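Long-range contact in EF0056 (Enterococcus faecalis, PDB 6ORI), which is a surface protein with immunoglobulin-like domains, of unknown molecular function but probably involved in biofilm formation: residues A[28-40]-A[51-63]. Sequence-based numbering, arbitrary orientation.
Sequences NYNFSDLQFNPKA and IDFEVYGKHNIAA
Y56 and N37 meet diagonally across two antiparallel strands, 31-38 and 50-59, and illustrate how a beta hairpin can carry a polar chain on one face and a mostly apolar row on the other. N37 ND2 gives a nearly straight hydrogen bond (170°) to Y56 OH at 2.9 Å, with the oxygen in the amide plane, and that hydroxyl in turn donates a hydrogen bond to E54 OE1, on the anti lone pair of the carboxylate. The phenol oxygen is thus held both as acceptor and as donor, which should limit movement of the ring, while Y56 CE2 rests 3.7 Å from N37 CB. Further along this face, the side chain of Q35, bent at chi2 (-71°), turns back along its own strand and hands NE2 to D33 OD1 on the syn lone pair.

The other face is mostly apolar. F36 sends its ring across that of F53, with CG turned away from its own backbone N (chi1 177°), and F36 CE1 sits 3.4 Å above one face of the F53 ring, offset toward the rim. L34 CD1 meets V55 CG1 at 4.1 Å, and F31 CD2 packs on H59 CB; the H59 ring bonds Y118 and G128.

Regular pairing breaks where S32 and D33 both donate to K58 O, a classic beta bulge. Here S32 OG donates to N60 OD1 at 2.9 Å and lies against the extended aliphatic chain of K58, whose amine bonds H59 O and T132 O.

Strand 135-144 pairs with the opposite edge of 50-59. F31, F36 and V55 pack on strand 166-173 within the same domain, whereas Q35, N37 and Y56 touch strand 211-221 and D33 bonds T247, so the polar face joins the hairpin to the second domain.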
loop_
_atom_site.group_PDB
_atom_site.type_symbol
_atom_site.label_atom_id
_atom_site.label_comp_id
_atom_site.label_asym_id
_atom_site.label_seq_id
_atom_site.Cartn_x
_atom_site.Cartn_y
_atom_site.Cartn_z
ATOM N N ASN A 28 12.139 13.596 -7.945
ATOM C CA ASN A 28 12.339 12.436 -7.105
ATOM C C ASN A 28 13.343 12.760 -6.023
ATOM O O ASN A 28 14.446 13.244 -6.286
ATOM C CB ASN A 28 12.752 11.244 -7.959
ATOM C CG ASN A 28 11.675 10.886 -8.978
ATOM O OD1 ASN A 28 11.401 11.658 -9.893
ATOM N ND2 ASN A 28 11.042 9.742 -8.801
ATOM N N TYR A 29 12.915 12.557 -4.788
ATOM C CA TYR A 29 13.721 12.872 -3.617
ATOM C C TYR A 29 14.298 11.581 -3.021
ATOM O O TYR A 29 14.341 10.565 -3.681
ATOM C CB TYR A 29 12.888 13.685 -2.604
ATOM C CG TYR A 29 12.693 15.139 -2.987
ATOM C CD1 TYR A 29 13.789 15.994 -3.104
ATOM C CD2 TYR A 29 11.432 15.669 -3.206
ATOM C CE1 TYR A 29 13.610 17.359 -3.417
ATOM C CE2 TYR A 29 11.255 17.009 -3.522
ATOM C CZ TYR A 29 12.344 17.837 -3.654
ATOM O OH TYR A 29 12.165 19.172 -3.972
ATOM N N ASN A 30 14.717 11.623 -1.765
ATOM C CA ASN A 30 15.429 10.515 -1.154
ATOM C C ASN A 30 14.645 9.857 -0.022
ATOM O O ASN A 30 15.201 9.122 0.781
ATOM C CB ASN A 30 16.769 11.003 -0.605
ATOM C CG ASN A 30 17.546 11.836 -1.608
ATOM O OD1 ASN A 30 17.662 11.474 -2.784
ATOM N ND2 ASN A 30 18.075 12.969 -1.147
ATOM N N PHE A 31 13.357 10.134 0.045
ATOM C CA PHE A 31 12.455 9.366 0.914
ATOM C C PHE A 31 12.197 8.041 0.237
ATOM O O PHE A 31 12.185 7.981 -0.997
ATOM C CB PHE A 31 11.150 10.119 1.132
ATOM C CG PHE A 31 11.348 11.455 1.786
ATOM C CD1 PHE A 31 11.593 12.591 1.033
ATOM C CD2 PHE A 31 11.303 11.582 3.158
ATOM C CE1 PHE A 31 11.791 13.810 1.641
ATOM C CE2 PHE A 31 11.506 12.788 3.762
ATOM C CZ PHE A 31 11.762 13.900 3.006
ATOM N N SER A 32 11.972 6.970 0.989
ATOM C CA SER A 32 11.681 5.689 0.365
ATOM C C SER A 32 10.462 4.975 0.906
ATOM O O SER A 32 10.006 4.050 0.267
ATOM C CB SER A 32 12.890 4.752 0.391
ATOM O OG SER A 32 13.320 4.523 1.711
ATOM N N ASP A 33 9.892 5.387 2.029
ATOM C CA ASP A 33 8.710 4.686 2.519
ATOM C C ASP A 33 7.865 5.579 3.397
ATOM O O ASP A 33 8.371 6.408 4.151
ATOM C CB ASP A 33 9.127 3.442 3.301
ATOM C CG ASP A 33 8.087 2.334 3.285
ATOM O OD1 ASP A 33 7.046 2.421 2.587
ATOM O OD2 ASP A 33 8.369 1.290 3.928
ATOM N N LEU A 34 6.556 5.394 3.251
ATOM C CA LEU A 34 5.567 6.025 4.114
ATOM C C LEU A 34 4.358 5.119 4.099
ATOM O O LEU A 34 3.824 4.807 3.037
ATOM C CB LEU A 34 5.234 7.417 3.585
ATOM C CG LEU A 34 4.276 8.257 4.414
ATOM C CD1 LEU A 34 4.850 8.552 5.787
ATOM C CD2 LEU A 34 3.945 9.544 3.670
ATOM N N GLN A 35 3.952 4.628 5.268
ATOM C CA GLN A 35 2.842 3.693 5.367
ATOM C C GLN A 35 1.937 4.046 6.525
ATOM O O GLN A 35 2.399 4.534 7.556
ATOM C CB GLN A 35 3.346 2.278 5.600
ATOM C CG GLN A 35 4.292 1.741 4.569
ATOM C CD GLN A 35 3.633 1.439 3.265
ATOM O OE1 GLN A 35 2.429 1.198 3.185
ATOM N NE2 GLN A 35 4.414 1.466 2.222
ATOM N N PHE A 36 0.642 3.779 6.338
ATOM C CA PHE A 36 -0.395 3.910 7.357
ATOM C C PHE A 36 -0.916 2.528 7.659
ATOM O O PHE A 36 -1.396 1.834 6.765
ATOM C CB PHE A 36 -1.518 4.803 6.826
ATOM C CG PHE A 36 -2.692 4.978 7.747
ATOM C CD1 PHE A 36 -2.622 5.796 8.868
ATOM C CD2 PHE A 36 -3.874 4.341 7.477
ATOM C CE1 PHE A 36 -3.724 5.952 9.689
ATOM C CE2 PHE A 36 -4.967 4.517 8.307
ATOM C CZ PHE A 36 -4.878 5.310 9.397
ATOM N N ASN A 37 -0.800 2.119 8.923
ATOM C CA ASN A 37 -1.137 0.752 9.306
ATOM C C ASN A 37 -2.172 0.750 10.435
ATOM O O ASN A 37 -1.821 0.737 11.611
ATOM C CB ASN A 37 0.098 -0.023 9.744
ATOM C CG ASN A 37 -0.233 -1.472 10.080
ATOM O OD1 ASN A 37 -1.249 -1.995 9.644
ATOM N ND2 ASN A 37 0.604 -2.091 10.878
ATOM N N PRO A 38 -3.456 0.746 10.062
ATOM C CA PRO A 38 -4.543 0.707 11.046
ATOM C C PRO A 38 -4.900 -0.716 11.450
ATOM O O PRO A 38 -4.770 -1.660 10.632
ATOM C CB PRO A 38 -5.714 1.330 10.268
ATOM C CG PRO A 38 -5.494 0.867 8.859
ATOM C CD PRO A 38 -3.977 0.812 8.681
ATOM N N LYS A 39 -5.359 -0.877 12.681
ATOM C CA LYS A 39 -5.922 -2.151 13.099
ATOM C C LYS A 39 -7.209 -2.437 12.325
ATOM O O LYS A 39 -7.899 -1.525 11.853
ATOM C CB LYS A 39 -6.235 -2.113 14.589
ATOM C CG LYS A 39 -5.018 -2.073 15.481
ATOM C CD LYS A 39 -4.192 -3.338 15.354
ATOM C CE LYS A 39 -3.074 -3.335 16.358
ATOM N NZ LYS A 39 -1.829 -3.901 15.777
ATOM N N ALA A 40 -7.551 -3.711 12.196
ATOM C CA ALA A 40 -8.827 -4.093 11.592
ATOM C C ALA A 40 -10.027 -3.624 12.415
ATOM O O ALA A 40 -9.958 -3.599 13.652
ATOM C CB ALA A 40 -8.877 -5.597 11.434
ATOM N N ILE A 51 -10.055 3.994 16.147
ATOM C CA ILE A 51 -9.219 3.100 15.341
ATOM C C ILE A 51 -7.763 3.370 15.696
ATOM O O ILE A 51 -7.289 4.500 15.550
ATOM C CB ILE A 51 -9.450 3.308 13.837
ATOM C CG1 ILE A 51 -10.876 2.919 13.451
ATOM C CG2 ILE A 51 -8.406 2.533 12.996
ATOM C CD1 ILE A 51 -11.243 3.267 12.024
ATOM N N ASP A 52 -7.054 2.341 16.147
ATOM C CA ASP A 52 -5.643 2.448 16.458
ATOM C C ASP A 52 -4.831 2.285 15.178
ATOM O O ASP A 52 -5.229 1.517 14.279
ATOM C CB ASP A 52 -5.212 1.362 17.459
ATOM C CG ASP A 52 -5.769 1.570 18.862
ATOM O OD1 ASP A 52 -6.402 2.610 19.155
ATOM O OD2 ASP A 52 -5.526 0.663 19.686
ATOM N N PHE A 53 -3.671 2.936 15.116
ATOM C CA PHE A 53 -2.806 2.839 13.933
ATOM C C PHE A 53 -1.371 3.171 14.288
ATOM O O PHE A 53 -1.106 3.733 15.344
ATOM C CB PHE A 53 -3.290 3.734 12.761
ATOM C CG PHE A 53 -3.134 5.233 13.006
ATOM C CD1 PHE A 53 -1.985 5.917 12.649
ATOM C CD2 PHE A 53 -4.160 5.939 13.603
ATOM C CE1 PHE A 53 -1.881 7.279 12.880
ATOM C CE2 PHE A 53 -4.069 7.301 13.813
ATOM C CZ PHE A 53 -2.932 7.969 13.471
ATOM N N GLU A 54 -0.464 2.855 13.373
ATOM C CA GLU A 54 0.910 3.329 13.409
ATOM C C GLU A 54 1.239 3.895 12.039
ATOM O O GLU A 54 0.598 3.546 11.022
ATOM C CB GLU A 54 1.903 2.202 13.701
ATOM C CG GLU A 54 1.658 1.522 15.015
ATOM C CD GLU A 54 2.702 0.475 15.360
ATOM O OE1 GLU A 54 3.201 -0.250 14.460
ATOM O OE2 GLU A 54 3.007 0.363 16.551
ATOM N N VAL A 55 2.231 4.779 12.016
ATOM C CA VAL A 55 2.762 5.318 10.763
ATOM C C VAL A 55 4.215 4.886 10.655
ATOM O O VAL A 55 4.961 4.965 11.632
ATOM C CB VAL A 55 2.649 6.854 10.695
ATOM C CG1 VAL A 55 3.117 7.382 9.344
ATOM C CG2 VAL A 55 1.245 7.304 11.002
ATOM N N TYR A 56 4.597 4.373 9.484
ATOM C CA TYR A 56 5.985 4.024 9.220
ATOM C C TYR A 56 6.566 4.985 8.207
ATOM O O TYR A 56 5.885 5.411 7.272
ATOM C CB TYR A 56 6.120 2.570 8.704
ATOM C CG TYR A 56 5.369 1.593 9.567
ATOM C CD1 TYR A 56 5.481 1.620 10.943
ATOM C CD2 TYR A 56 4.505 0.669 9.014
ATOM C CE1 TYR A 56 4.743 0.757 11.736
ATOM C CE2 TYR A 56 3.772 -0.181 9.799
ATOM C CZ TYR A 56 3.905 -0.145 11.152
ATOM O OH TYR A 56 3.131 -0.995 11.910
ATOM N N GLY A 57 7.830 5.325 8.385
ATOM C CA GLY A 57 8.517 6.218 7.483
ATOM C C GLY A 57 9.961 5.865 7.355
ATOM O O GLY A 57 10.577 5.402 8.313
ATOM N N LYS A 58 10.517 6.067 6.170
ATOM C CA LYS A 58 11.941 5.873 5.987
ATOM C C LYS A 58 12.449 6.816 4.915
ATOM O O LYS A 58 11.818 7.012 3.845
ATOM C CB LYS A 58 12.285 4.427 5.622
ATOM C CG LYS A 58 13.780 4.336 5.331
ATOM C CD LYS A 58 14.268 2.983 5.068
ATOM C CE LYS A 58 15.668 3.008 4.455
ATOM N NZ LYS A 58 16.620 3.929 5.120
ATOM N N HIS A 59 13.624 7.371 5.179
ATOM C CA HIS A 59 14.366 8.132 4.174
ATOM C C HIS A 59 15.822 7.696 4.171
ATOM O O HIS A 59 16.294 7.008 5.091
ATOM C CB HIS A 59 14.185 9.648 4.332
ATOM C CG HIS A 59 14.481 10.155 5.696
ATOM N ND1 HIS A 59 13.589 10.046 6.736
ATOM C CD2 HIS A 59 15.576 10.766 6.194
ATOM C CE1 HIS A 59 14.125 10.569 7.821
ATOM N NE2 HIS A 59 15.339 10.998 7.522
ATOM N N ASN A 60 16.521 8.050 3.099
ATOM C CA ASN A 60 17.800 7.429 2.788
ATOM C C ASN A 60 18.959 8.399 2.900
ATOM O O ASN A 60 20.123 7.960 2.954
ATOM C CB ASN A 60 17.785 6.864 1.364
ATOM C CG ASN A 60 16.661 5.892 1.117
ATOM O OD1 ASN A 60 16.058 5.348 2.048
ATOM N ND2 ASN A 60 16.380 5.650 -0.153
ATOM N N ILE A 61 18.643 9.694 2.944
ATOM C CA ILE A 61 19.617 10.777 3.091
ATOM C C ILE A 61 19.031 11.732 4.116
ATOM O O ILE A 61 17.822 11.941 4.136
ATOM C CB ILE A 61 19.835 11.515 1.748
ATOM C CG1 ILE A 61 20.396 10.563 0.687
ATOM C CG2 ILE A 61 20.761 12.712 1.912
ATOM C CD1 ILE A 61 21.762 9.981 1.031
ATOM N N ALA A 62 19.864 12.302 4.977
ATOM C CA ALA A 62 19.361 13.163 6.015
ATOM C C ALA A 62 18.426 14.222 5.435
ATOM O O ALA A 62 18.670 14.766 4.357
ATOM C CB ALA A 62 20.519 13.811 6.757
ATOM N N ALA A 63 17.327 14.466 6.136
ATOM C CA ALA A 63 16.339 15.444 5.733
ATOM C C ALA A 63 16.015 16.316 6.929
ATOM O O ALA A 63 16.276 15.954 8.068
ATOM C CB ALA A 63 15.080 14.765 5.231
HETATM O O HOH W 1 17.270 14.107 1.863
#